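Local coordinates for adenine phosphoribosyltransferase, putative (Trypanosoma brucei brucei, PDB 5VN4), which transfers a 5-phosphoribosyl group to adenine, probably forming AMP and diphosphate from 5-phospho-alpha-D-ribose 1-diphosphate in purine salvage, at the interface of chains A and B. Numbering follows the deposited sequence. Chains: chain A/B, Adenine phosphoribosyltransferase, putative.

The interface of chains A and B. Residues chain A 117-121; chain B 232-234.
The backbone amide N of B:Ile234 donates to the carbonyl O of A:Ile119 at 2.8 Å, nearly straight at the hydrogen (170°), the shortest polar bond across this strand pair. Two further rungs continue the ladder: A:Ile119 N reaches B:Arg232 O at 2.9 Å, and A:Lys121 N reaches B:Ile234 O at 2.9 Å. Because A:Ile119 both gives and receives, bonding to the residues on either side of B:Ile233, the pairing is parallel.

Just ahead of both strands, the guanidinium NH1 of B:Arg232 donates to A:Gly117 O at 2.9 Å. This carbonyl lies in the guanidinium plane, and the donor meets one of its lone pairs (C=O...N 142°), an in-plane arrangement that would favour this rotation of the group. CG of B:Arg232 sits between its own backbone N and carbonyl carbon; the chain, extended as far as NE, passes alongside A:Gly117 O with CD 3.3 Å from it, and a quarter turn at the end (chi4 90°) brings NH1 back to that oxygen.

On the arginine's face of the ladder, A:Ile119 and B:Ile233 lie side by side, with their CG1 atoms 3.9 Å apart. The lysine methylene chain crosses B:Ile233 at about a right angle, A:Lys121 CD resting 3.8 Å from B:Ile233 CG2. On the opposite face A:Ile120 and B:Ile234 cross obliquely, CG1 to CG1 at 4.1 Å.

Strand 119-121 of one subunit thus pairs with strand 233-235 of the other, just before C-terminal helix 236-240, so the C-terminal segment clasps the partner, twice in the two-fold homodimer.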
ATOM      1  N   GLY A 117     -12.958 -13.959  -3.557  1.00 19.78           N
ATOM      2  CA  GLY A 117     -12.882 -14.974  -4.596  1.00 19.61           C
ATOM      3  C   GLY A 117     -12.109 -16.208  -4.159  1.00 18.83           C
ATOM      4  O   GLY A 117     -11.906 -16.471  -2.969  1.00 19.97           O
ATOM      5  N   VAL A 118     -11.674 -16.982  -5.149  1.00 18.43           N
ATOM      6  CA  VAL A 118     -10.835 -18.148  -4.888  1.00 17.70           C
ATOM      7  C   VAL A 118      -9.402 -17.673  -4.711  1.00 17.52           C
ATOM      8  O   VAL A 118      -8.882 -16.919  -5.539  1.00 18.55           O
ATOM      9  CB  VAL A 118     -10.953 -19.170  -6.030  1.00 18.71           C
ATOM     10  CG1 VAL A 118     -10.002 -20.341  -5.802  1.00 19.39           C
ATOM     11  CG2 VAL A 118     -12.395 -19.668  -6.150  1.00 20.29           C
ATOM     12  N   ILE A 119      -8.766 -18.092  -3.619  1.00 16.01           N
ATOM     13  CA  ILE A 119      -7.434 -17.607  -3.284  1.00 16.35           C
ATOM     14  C   ILE A 119      -6.543 -18.778  -2.900  1.00 16.40           C
ATOM     15  O   ILE A 119      -7.015 -19.809  -2.413  1.00 18.86           O
ATOM     16  CB  ILE A 119      -7.447 -16.518  -2.184  1.00 17.51           C
ATOM     17  CG1 ILE A 119      -7.889 -17.101  -0.838  1.00 18.75           C
ATOM     18  CG2 ILE A 119      -8.352 -15.367  -2.583  1.00 18.09           C
ATOM     19  CD1 ILE A 119      -7.928 -16.067   0.292  1.00 19.17           C
ATOM     20  N   ILE A 120      -5.240 -18.610  -3.137  1.00 15.75           N
ATOM     21  CA  ILE A 120      -4.222 -19.597  -2.789  1.00 16.07           C
ATOM     22  C   ILE A 120      -3.527 -19.116  -1.524  1.00 15.85           C
ATOM     23  O   ILE A 120      -3.149 -17.945  -1.434  1.00 15.92           O
ATOM     24  CB  ILE A 120      -3.191 -19.741  -3.921  1.00 15.83           C
ATOM     25  CG1 ILE A 120      -3.869 -19.973  -5.272  1.00 16.77           C
ATOM     26  CG2 ILE A 120      -2.187 -20.843  -3.591  1.00 16.51           C
ATOM     27  CD1 ILE A 120      -2.908 -19.828  -6.422  1.00 17.75           C
ATOM     28  N   LYS A 121      -3.333 -20.012  -0.560  1.00 16.12           N
ATOM     29  CA  LYS A 121      -2.664 -19.669   0.690  1.00 16.90           C
ATOM     30  C   LYS A 121      -1.280 -20.303   0.752  1.00 15.91           C
ATOM     31  O   LYS A 121      -1.092 -21.461   0.355  1.00 18.03           O
ATOM     32  CB  LYS A 121      -3.491 -20.102   1.905  1.00 20.94           C
ATOM     33  CG  LYS A 121      -3.620 -21.597   2.100  1.00 24.43           C
ATOM     34  CD  LYS A 121      -4.276 -21.918   3.438  1.00 28.01           C
ATOM     35  CE  LYS A 121      -4.564 -23.407   3.579  1.00 31.23           C
ATOM     36  NZ  LYS A 121      -5.157 -23.750   4.905  1.00 33.00           N
TER
ATOM     37  N   ARG B 232     -13.212 -21.708  -0.734  1.00 19.13           N
ATOM     38  CA  ARG B 232     -12.597 -20.768  -1.661  1.00 18.79           C
ATOM     39  C   ARG B 232     -11.106 -20.576  -1.410  1.00 18.57           C
ATOM     40  O   ARG B 232     -10.432 -19.972  -2.250  1.00 17.83           O
ATOM     41  CB  ARG B 232     -13.310 -19.413  -1.616  1.00 20.76           C
ATOM     42  CG  ARG B 232     -12.977 -18.569  -0.388  1.00 22.30           C
ATOM     43  CD  ARG B 232     -13.808 -17.290  -0.364  1.00 23.70           C
ATOM     44  NE  ARG B 232     -13.475 -16.440   0.776  1.00 25.70           N
ATOM     45  CZ  ARG B 232     -12.545 -15.493   0.749  1.00 24.43           C
ATOM     46  NH1 ARG B 232     -11.854 -15.274  -0.363  1.00 22.83           N
ATOM     47  NH2 ARG B 232     -12.309 -14.759   1.831  1.00 26.99           N
ATOM     48  N   ILE B 233     -10.580 -21.071  -0.292  1.00 19.23           N
ATOM     49  CA  ILE B 233      -9.157 -20.988   0.018  1.00 19.53           C
ATOM     50  C   ILE B 233      -8.532 -22.335  -0.318  1.00 20.19           C
ATOM     51  O   ILE B 233      -8.934 -23.368   0.232  1.00 22.24           O
ATOM     52  CB  ILE B 233      -8.932 -20.635   1.498  1.00 20.87           C
ATOM     53  CG1 ILE B 233      -9.673 -19.342   1.856  1.00 21.56           C
ATOM     54  CG2 ILE B 233      -7.437 -20.517   1.810  1.00 21.48           C
ATOM     55  CD1 ILE B 233      -9.716 -19.048   3.345  1.00 24.59           C
ATOM     56  N   ILE B 234      -7.554 -22.337  -1.221  1.00 18.38           N
ATOM     57  CA  ILE B 234      -6.902 -23.571  -1.643  1.00 17.70           C
ATOM     58  C   ILE B 234      -5.419 -23.517  -1.297  1.00 17.28           C
ATOM     59  O   ILE B 234      -4.807 -22.445  -1.248  1.00 17.74           O
ATOM     60  CB  ILE B 234      -7.137 -23.885  -3.141  1.00 18.69           C
ATOM     61  CG1 ILE B 234      -6.432 -22.865  -4.039  1.00 19.06           C
ATOM     62  CG2 ILE B 234      -8.632 -23.895  -3.456  1.00 19.41           C
ATOM     63  CD1 ILE B 234      -6.539 -23.184  -5.518  1.00 19.84           C
TER